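Local coordinates for phosphoribosylaminoimidazole-succinocarboxamide synthase (Pyrococcus horikoshii, PDB 3U55), which catalyses the ATP-dependent ligation of L-aspartate to the carboxylate of 5-amino-1-(5-phosphoribosyl)imidazole-4-carboxylate, giving SAICAR in de novo purine biosynthesis, at residues N49-S53 / E191-D195; I55-L59 / D162-K166; R41-K45 / L220-Y224. The contacts are given in a common frame with arbitrary orientation. Numbering follows the deposited sequence.

Contact 1 (N49-S53 / E191-D195)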
loop_
_atom_site.group_PDB
_atom_site.type_symbol
_atom_site.label_atom_id
_atom_site.label_comp_id
_atom_site.label_asym_id
_atom_site.label_seq_id
_atom_site.Cartn_x
_atom_site.Cartn_y
_atom_site.Cartn_z
ATOM N N ASN A 49 -12.688 -27.567 3.701
ATOM C CA ASN A 49 -12.100 -26.352 4.276
ATOM C C ASN A 49 -12.040 -26.385 5.805
ATOM O O ASN A 49 -11.047 -25.946 6.399
ATOM C CB ASN A 49 -12.822 -25.094 3.777
ATOM C CG ASN A 49 -12.579 -24.826 2.297
ATOM O OD1 ASN A 49 -11.693 -25.417 1.686
ATOM N ND2 ASN A 49 -13.380 -23.941 1.717
ATOM N N ALA A 50 -13.086 -26.925 6.433
ATOM C CA ALA A 50 -13.110 -27.095 7.889
ATOM C C ALA A 50 -11.995 -28.036 8.355
ATOM O O ALA A 50 -11.229 -27.693 9.263
ATOM C CB ALA A 50 -14.469 -27.603 8.351
ATOM N N GLN A 51 -11.907 -29.204 7.717
ATOM C CA GLN A 51 -10.923 -30.231 8.067
ATOM C C GLN A 51 -9.491 -29.741 7.872
ATOM O O GLN A 51 -8.626 -29.955 8.732
ATOM C CB GLN A 51 -11.145 -31.509 7.248
ATOM C CG GLN A 51 -12.441 -32.248 7.544
ATOM C CD GLN A 51 -12.532 -32.754 8.971
ATOM O OE1 GLN A 51 -11.640 -33.445 9.459
ATOM N NE2 GLN A 51 -13.623 -32.419 9.643
ATOM N N LEU A 52 -9.248 -29.087 6.741
ATOM C CA LEU A 52 -7.920 -28.548 6.446
ATOM C C LEU A 52 -7.527 -27.405 7.393
ATOM O O LEU A 52 -6.362 -27.298 7.792
ATOM C CB LEU A 52 -7.821 -28.130 4.978
ATOM C CG LEU A 52 -7.818 -29.307 3.998
ATOM C CD1 LEU A 52 -8.094 -28.835 2.580
ATOM C CD2 LEU A 52 -6.509 -30.095 4.065
ATOM N N SER A 53 -8.495 -26.575 7.772
ATOM C CA SER A 53 -8.240 -25.513 8.749
ATOM C C SER A 53 -7.778 -26.111 10.075
ATOM O O SER A 53 -6.788 -25.668 10.652
ATOM C CB SER A 53 -9.483 -24.643 8.965
ATOM O OG SER A 53 -9.726 -23.797 7.855
ATOM N N GLU A 191 -9.697 -18.619 8.819
ATOM C CA GLU A 191 -9.483 -19.985 8.333
ATOM C C GLU A 191 -8.144 -20.108 7.615
ATOM O O GLU A 191 -7.525 -19.099 7.258
ATOM C CB GLU A 191 -10.617 -20.393 7.371
ATOM C CG GLU A 191 -10.573 -19.671 6.021
ATOM C CD GLU A 191 -11.667 -20.104 5.052
ATOM O OE1 GLU A 191 -11.600 -21.228 4.508
ATOM O OE2 GLU A 191 -12.588 -19.300 4.817
ATOM N N ILE A 192 -7.707 -21.346 7.402
ATOM C CA ILE A 192 -6.562 -21.628 6.535
ATOM C C ILE A 192 -6.964 -22.807 5.661
ATOM O O ILE A 192 -7.077 -23.935 6.146
ATOM C CB ILE A 192 -5.262 -21.955 7.322
ATOM C CG1 ILE A 192 -4.899 -20.829 8.294
ATOM C CG2 ILE A 192 -4.099 -22.212 6.354
ATOM C CD1 ILE A 192 -3.739 -21.161 9.217
ATOM N N SER A 193 -7.194 -22.533 4.380
ATOM C CA SER A 193 -7.774 -23.515 3.470
ATOM C C SER A 193 -7.425 -23.185 2.021
ATOM O O SER A 193 -6.854 -22.128 1.741
ATOM C CB SER A 193 -9.300 -23.524 3.628
ATOM O OG SER A 193 -9.862 -22.373 3.025
ATOM N N PRO A 194 -7.790 -24.082 1.082
ATOM C CA PRO A 194 -7.600 -23.774 -0.334
ATOM C C PRO A 194 -8.428 -22.572 -0.817
ATOM O O PRO A 194 -8.218 -22.097 -1.935
ATOM C CB PRO A 194 -8.056 -25.059 -1.030
ATOM C CG PRO A 194 -7.859 -26.129 -0.006
ATOM C CD PRO A 194 -8.232 -25.475 1.281
ATOM N N ASP A 195 -9.363 -22.102 0.010
ATOM C CA ASP A 195 -10.072 -20.838 -0.240
ATOM C C ASP A 195 -9.195 -19.605 0.028
ATOM O O ASP A 195 -9.338 -18.580 -0.645
ATOM C CB ASP A 195 -11.338 -20.737 0.630
ATOM C CG ASP A 195 -12.596 -21.255 -0.070
ATOM O OD1 ASP A 195 -13.704 -20.831 0.322
ATOM O OD2 ASP A 195 -12.487 -22.072 -1.005
#
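A loop that packs against a largely buried face of a helix has to settle its polar groups as it goes, and residues 191-195, between strands 186-188 and 197-201 of the SAICAR synthetase fold, show how this is done against helix 45-62. At Glu191, OE1 lies 2.6 Å from the hydroxyl OG of Ser193, which donates to it, while OE2 forms a salt bridge with Lys13. Glu191 CB lies 3.6 Å from Ser53 OG. Ile192 makes the hydrogen bond that joins the two segments, its backbone N donating to Ser53 OG at 3.2 Å. That hydroxyl in turn donates to Asn49 O, 2.9 Å away and one helical turn back, so Ser53 relays between loop and helix. The carbonyl of Ile192 meets the helix more softly, through a CA-H...O contact from Ser53 CA to Ile192 O of 3.3 Å. Ser193 builds an ST turn, its OG accepting from Asp195 N at 3.1 Å, and its CB rests 3.6 Å from Asn49 OD1. Pro194 follows with its ring beside the helix, CD 3.6 Å from Leu52 CD1 and 3.5 Å from Asn49 OD1. Asp195 brings CG to 3.3 Å from Asn49 ND2, but its carboxylate is held by Lys45 and Tyr224 instead. The ST turn, the salt bridges to Lys13 and Lys45 and the Tyr224 hydrogen bond thus meet polar groups of the loop; Asn49 OD1 is buried without a polar partner, and the one hydrogen bond between the segments runs through Ser53.

Contact 2 (I55-L59 / D162-K166)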
loop_
_atom_site.group_PDB
_atom_site.type_symbol
_atom_site.label_atom_id
_atom_site.label_comp_id
_atom_site.label_asym_id
_atom_site.label_seq_id
_atom_site.Cartn_x
_atom_site.Cartn_y
_atom_site.Cartn_z
ATOM N N ILE A 55 -6.395 -29.058 10.600
ATOM C CA ILE A 55 -5.051 -29.593 10.403
ATOM C C ILE A 55 -3.989 -28.487 10.524
ATOM O O ILE A 55 -3.014 -28.631 11.267
ATOM C CB ILE A 55 -4.915 -30.328 9.048
ATOM C CG1 ILE A 55 -5.700 -31.646 9.076
ATOM C CG2 ILE A 55 -3.443 -30.593 8.723
ATOM C CD1 ILE A 55 -6.040 -32.200 7.707
ATOM N N PHE A 56 -4.186 -27.388 9.795
ATOM C CA PHE A 56 -3.229 -26.283 9.815
ATOM C C PHE A 56 -3.147 -25.589 11.174
ATOM O O PHE A 56 -2.047 -25.306 11.641
ATOM C CB PHE A 56 -3.508 -25.275 8.698
ATOM C CG PHE A 56 -3.267 -25.816 7.304
ATOM C CD1 PHE A 56 -2.048 -26.407 6.964
ATOM C CD2 PHE A 56 -4.248 -25.702 6.322
ATOM C CE1 PHE A 56 -1.820 -26.893 5.667
ATOM C CE2 PHE A 56 -4.033 -26.173 5.030
ATOM C CZ PHE A 56 -2.818 -26.776 4.700
ATOM N N PHE A 57 -4.291 -25.321 11.806
ATOM C CA PHE A 57 -4.299 -24.710 13.149
ATOM C C PHE A 57 -3.530 -25.550 14.163
ATOM O O PHE A 57 -2.753 -25.012 14.955
ATOM C CB PHE A 57 -5.716 -24.476 13.681
ATOM C CG PHE A 57 -6.455 -23.335 13.019
ATOM C CD1 PHE A 57 -5.806 -22.150 12.687
ATOM C CD2 PHE A 57 -7.824 -23.442 12.767
ATOM C CE1 PHE A 57 -6.507 -21.095 12.086
ATOM C CE2 PHE A 57 -8.533 -22.396 12.171
ATOM C CZ PHE A 57 -7.874 -21.223 11.828
ATOM N N LYS A 58 -3.759 -26.863 14.145
ATOM C CA LYS A 58 -3.071 -27.768 15.067
ATOM C C LYS A 58 -1.562 -27.751 14.842
ATOM O O LYS A 58 -0.792 -27.688 15.802
ATOM C CB LYS A 58 -3.625 -29.192 14.953
ATOM C CG LYS A 58 -4.963 -29.385 15.650
ATOM C CD LYS A 58 -5.546 -30.758 15.346
ATOM C CE LYS A 58 -6.770 -31.040 16.207
ATOM N NZ LYS A 58 -7.450 -32.303 15.798
ATOM N N LEU A 59 -1.147 -27.768 13.573
ATOM C CA LEU A 59 0.276 -27.682 13.222
ATOM C C LEU A 59 0.923 -26.385 13.735
ATOM O O LEU A 59 2.007 -26.409 14.331
ATOM C CB LEU A 59 0.467 -27.827 11.704
ATOM C CG LEU A 59 1.852 -27.555 11.102
ATOM C CD1 LEU A 59 2.836 -28.681 11.410
ATOM C CD2 LEU A 59 1.724 -27.356 9.594
ATOM N N ASP A 162 7.241 -25.042 4.580
ATOM C CA ASP A 162 8.091 -26.220 4.840
ATOM C C ASP A 162 7.269 -27.508 4.870
ATOM O O ASP A 162 7.622 -28.499 4.230
ATOM C CB ASP A 162 8.851 -26.074 6.162
ATOM C CG ASP A 162 9.966 -25.038 6.103
ATOM O OD1 ASP A 162 10.358 -24.609 4.992
ATOM O OD2 ASP A 162 10.456 -24.645 7.184
ATOM N N TYR A 163 6.173 -27.473 5.619
ATOM C CA TYR A 163 5.262 -28.608 5.775
ATOM C C TYR A 163 4.664 -29.049 4.442
ATOM O O TYR A 163 4.581 -30.248 4.150
ATOM C CB TYR A 163 4.152 -28.230 6.767
ATOM C CG TYR A 163 3.058 -29.256 6.952
ATOM C CD1 TYR A 163 3.204 -30.303 7.866
ATOM C CD2 TYR A 163 1.867 -29.168 6.232
ATOM C CE1 TYR A 163 2.192 -31.241 8.050
ATOM C CE2 TYR A 163 0.851 -30.104 6.405
ATOM C CZ TYR A 163 1.023 -31.134 7.315
ATOM O OH TYR A 163 0.022 -32.054 7.486
ATOM N N LEU A 164 4.251 -28.076 3.633
ATOM C CA LEU A 164 3.595 -28.362 2.361
ATOM C C LEU A 164 4.584 -28.834 1.293
ATOM O O LEU A 164 4.252 -29.704 0.492
ATOM C CB LEU A 164 2.783 -27.153 1.876
ATOM C CG LEU A 164 1.553 -26.771 2.718
ATOM C CD1 LEU A 164 1.073 -25.359 2.390
ATOM C CD2 LEU A 164 0.409 -27.777 2.549
ATOM N N ALA A 165 5.796 -28.280 1.309
ATOM C CA ALA A 165 6.845 -28.681 0.362
ATOM C C ALA A 165 7.251 -30.151 0.540
ATOM O O ALA A 165 7.588 -30.836 -0.438
ATOM C CB ALA A 165 8.054 -27.764 0.484
ATOM N N LYS A 166 7.191 -30.640 1.778
ATOM C CA LYS A 166 7.470 -32.055 2.068
ATOM C C LYS A 166 6.327 -32.959 1.606
ATOM O O LYS A 166 6.441 -34.188 1.634
ATOM C CB LYS A 166 7.773 -32.270 3.559
ATOM C CG LYS A 166 9.052 -31.589 4.027
ATOM C CD LYS A 166 9.517 -32.082 5.399
ATOM C CE LYS A 166 8.940 -31.257 6.544
ATOM N NZ LYS A 166 7.517 -31.592 6.838
#
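The backbones of the two helical segments stay well separated: the nearest CA atoms, those of Leu59 and Tyr163, are 9.0 Å apart. Here a turn of helix 45-62 meets the C-terminal part of helix 143-165, a helix-helix contact within the SAICAR synthetase fold that buries 210 Å² of surface between the segments. Leu59 N to Ile55 O, at 3.1 Å, marks the regular helical turn that places Ile55 and Leu59 on the same side, both with CA-to-CB bonds toward the partner helix.

Tyr163, which accounts for most of the contact on its side, reaches across. Its t rotamer extends the ring between the helices, where it meets Ile55, Phe56 and Leu59. The contact is made by hydrophobic packing, without hydrogen bonds between the segments: Phe56 CE1 comes to 4.2 Å from Tyr163 CE2 and to 3.9 Å from Leu164 CD2, the latter lying at the edge of the Phe56 ring. Ile231 of helix 220-232 also touches Ile55, Phe56 and Tyr163, and Phe199 of strand 197-201 packs on Phe56 and Leu164, so the pair forms part of a wider hydrophobic layer. At the far end of the tyrosine, Ile55 CG2 lies 4.0 Å from Tyr163 OH. Closest of all is a CH-pi contact over one ring face, with Leu59 CD2 3.5 Å from Tyr163 CG and 3.8 Å from the ring centroid.

Contact 3 (R41-K45 / L220-Y224); sequences RFKGK and LIEAY
Residues 42-45 form a type II beta turn, closed by Lys45 N to Phe42 O at 3.0 Å. Gly44, at phi/psi 99/-8, where a CB would clash with the preceding carbonyl, is the N-cap of helix 45-62. This is a glycine-containing turn serving as lead-in to one helix and packing on the first turn of another, 220-224. In register, Lys45 CA is 6.5 Å from Ile221 CA.

Aromatic contact comes from Phe42 (chi1 m): Leu220 (chi1 t) sets CB 4.0 Å from the centroid of the Phe42 ring, a CH-pi contact over the face. In apolar packing, Ile221 (m, m) puts CD1 3.9 Å from Phe42 CB. The same methyl packs against the turn's backbone, 3.4 Å from Lys43 O and 3.6 Å from Lys45 N.

Among polar partners, Asp195 forms a salt bridge with Lys45 NZ and a hydrogen bond with Tyr224 OH. The turn joins strand 38-41 to helix 45-62, with helix 220-232 alongside and Phe213 of helix 211-214 against Phe42.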
loop_
_atom_site.group_PDB
_atom_site.type_symbol
_atom_site.label_atom_id
_atom_site.label_comp_id
_atom_site.label_asym_id
_atom_site.label_seq_id
_atom_site.Cartn_x
_atom_site.Cartn_y
_atom_site.Cartn_z
ATOM N N ARG A 41 -22.036 -23.155 -5.776
ATOM C CA ARG A 41 -22.012 -24.032 -4.608
ATOM C C ARG A 41 -21.323 -25.342 -4.955
ATOM O O ARG A 41 -21.647 -25.974 -5.965
ATOM C CB ARG A 41 -23.430 -24.318 -4.112
ATOM C CG ARG A 41 -24.206 -23.092 -3.644
ATOM C CD ARG A 41 -25.564 -23.478 -3.053
ATOM N NE ARG A 41 -25.442 -24.063 -1.717
ATOM C CZ ARG A 41 -25.432 -25.369 -1.453
ATOM N NH1 ARG A 41 -25.537 -26.260 -2.432
ATOM N NH2 ARG A 41 -25.314 -25.786 -0.200
ATOM N N PHE A 42 -20.376 -25.749 -4.114
ATOM C CA PHE A 42 -19.618 -26.975 -4.350
ATOM C C PHE A 42 -19.819 -27.953 -3.205
ATOM O O PHE A 42 -19.358 -27.714 -2.085
ATOM C CB PHE A 42 -18.130 -26.662 -4.531
ATOM C CG PHE A 42 -17.830 -25.837 -5.747
ATOM C CD1 PHE A 42 -17.683 -26.440 -6.992
ATOM C CD2 PHE A 42 -17.685 -24.457 -5.648
ATOM C CE1 PHE A 42 -17.398 -25.681 -8.124
ATOM C CE2 PHE A 42 -17.404 -23.687 -6.773
ATOM C CZ PHE A 42 -17.261 -24.300 -8.015
ATOM N N LYS A 43 -20.514 -29.053 -3.496
ATOM C CA LYS A 43 -20.892 -30.025 -2.472
ATOM C C LYS A 43 -19.666 -30.659 -1.825
ATOM O O LYS A 43 -18.869 -31.327 -2.493
ATOM C CB LYS A 43 -21.818 -31.102 -3.056
ATOM C CG LYS A 43 -22.206 -32.216 -2.088
ATOM C CD LYS A 43 -23.115 -31.731 -0.966
ATOM C CE LYS A 43 -23.442 -32.873 -0.011
ATOM N NZ LYS A 43 -24.370 -32.451 1.081
ATOM N N GLY A 44 -19.527 -30.434 -0.523
ATOM C CA GLY A 44 -18.404 -30.960 0.243
ATOM C C GLY A 44 -17.271 -29.976 0.492
ATOM O O GLY A 44 -16.344 -30.285 1.244
ATOM N N LYS A 45 -17.329 -28.796 -0.128
ATOM C CA LYS A 45 -16.265 -27.799 0.048
ATOM C C LYS A 45 -16.137 -27.361 1.510
ATOM O O LYS A 45 -15.026 -27.235 2.032
ATOM C CB LYS A 45 -16.479 -26.577 -0.853
ATOM C CG LYS A 45 -15.386 -25.517 -0.706
ATOM C CD LYS A 45 -15.550 -24.346 -1.668
ATOM C CE LYS A 45 -16.509 -23.293 -1.133
ATOM N NZ LYS A 45 -15.950 -22.485 -0.001
ATOM N N LEU A 220 -13.268 -27.972 -8.982
ATOM C CA LEU A 220 -12.853 -27.437 -7.679
ATOM C C LEU A 220 -12.795 -28.511 -6.595
ATOM O O LEU A 220 -11.807 -28.603 -5.861
ATOM C CB LEU A 220 -13.750 -26.271 -7.222
ATOM C CG LEU A 220 -13.425 -25.699 -5.823
ATOM C CD1 LEU A 220 -13.432 -24.187 -5.799
ATOM C CD2 LEU A 220 -14.325 -26.256 -4.717
ATOM N N ILE A 221 -13.856 -29.308 -6.490
ATOM C CA ILE A 221 -13.930 -30.339 -5.458
ATOM C C ILE A 221 -12.779 -31.344 -5.596
ATOM O O ILE A 221 -12.145 -31.708 -4.605
ATOM C CB ILE A 221 -15.321 -31.032 -5.429
ATOM C CG1 ILE A 221 -16.362 -30.108 -4.780
ATOM C CG2 ILE A 221 -15.260 -32.382 -4.707
ATOM C CD1 ILE A 221 -16.029 -29.669 -3.343
ATOM N N GLU A 222 -12.499 -31.760 -6.830
ATOM C CA GLU A 222 -11.387 -32.682 -7.086
ATOM C C GLU A 222 -10.036 -32.090 -6.669
ATOM O O GLU A 222 -9.200 -32.798 -6.105
ATOM C CB GLU A 222 -11.362 -33.139 -8.549
ATOM C CG GLU A 222 -12.581 -33.965 -8.975
ATOM C CD GLU A 222 -12.901 -35.105 -8.018
ATOM O OE1 GLU A 222 -14.005 -35.087 -7.426
ATOM O OE2 GLU A 222 -12.051 -36.009 -7.848
ATOM N N ALA A 223 -9.840 -30.797 -6.932
ATOM C CA ALA A 223 -8.613 -30.100 -6.537
ATOM C C ALA A 223 -8.466 -30.042 -5.011
ATOM O O ALA A 223 -7.388 -30.312 -4.480
ATOM C CB ALA A 223 -8.564 -28.699 -7.146
ATOM N N TYR A 224 -9.558 -29.720 -4.314
ATOM C CA TYR A 224 -9.550 -29.621 -2.849
ATOM C C TYR A 224 -9.381 -30.994 -2.193
ATOM O O TYR A 224 -8.745 -31.109 -1.140
ATOM C CB TYR A 224 -10.830 -28.943 -2.335
ATOM C CG TYR A 224 -10.896 -27.427 -2.474
ATOM C CD1 TYR A 224 -10.377 -26.770 -3.598
ATOM C CD2 TYR A 224 -11.516 -26.651 -1.491
ATOM C CE1 TYR A 224 -10.460 -25.378 -3.731
ATOM C CE2 TYR A 224 -11.602 -25.266 -1.613
ATOM C CZ TYR A 224 -11.077 -24.637 -2.734
ATOM O OH TYR A 224 -11.160 -23.265 -2.845
#

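How the contacts relate
The three contacts illustrate how one helix can be secured by segments distant in sequence. Along the chain they are nested: contact 3 closes the longest loop, contact 1 lies within it and contact 2 within that. Helix 45-62 serves both contact 1 and contact 2, and contact 3 holds the turn that starts it. Contact 1 occupies the middle, its centre about 12 Å from each of the other two centres. Contacts 2 and 3, with centres about 21 Å apart, do not touch, their nearest atoms being about 9 Å apart. On one side Ile192 packs on Phe56 and Phe57; on the other Asp195 engages Lys45 and Tyr224. The loop 191-195 thereby links the apolar interface with helix 143-165 to the turn and helix 220-232, through Asp195.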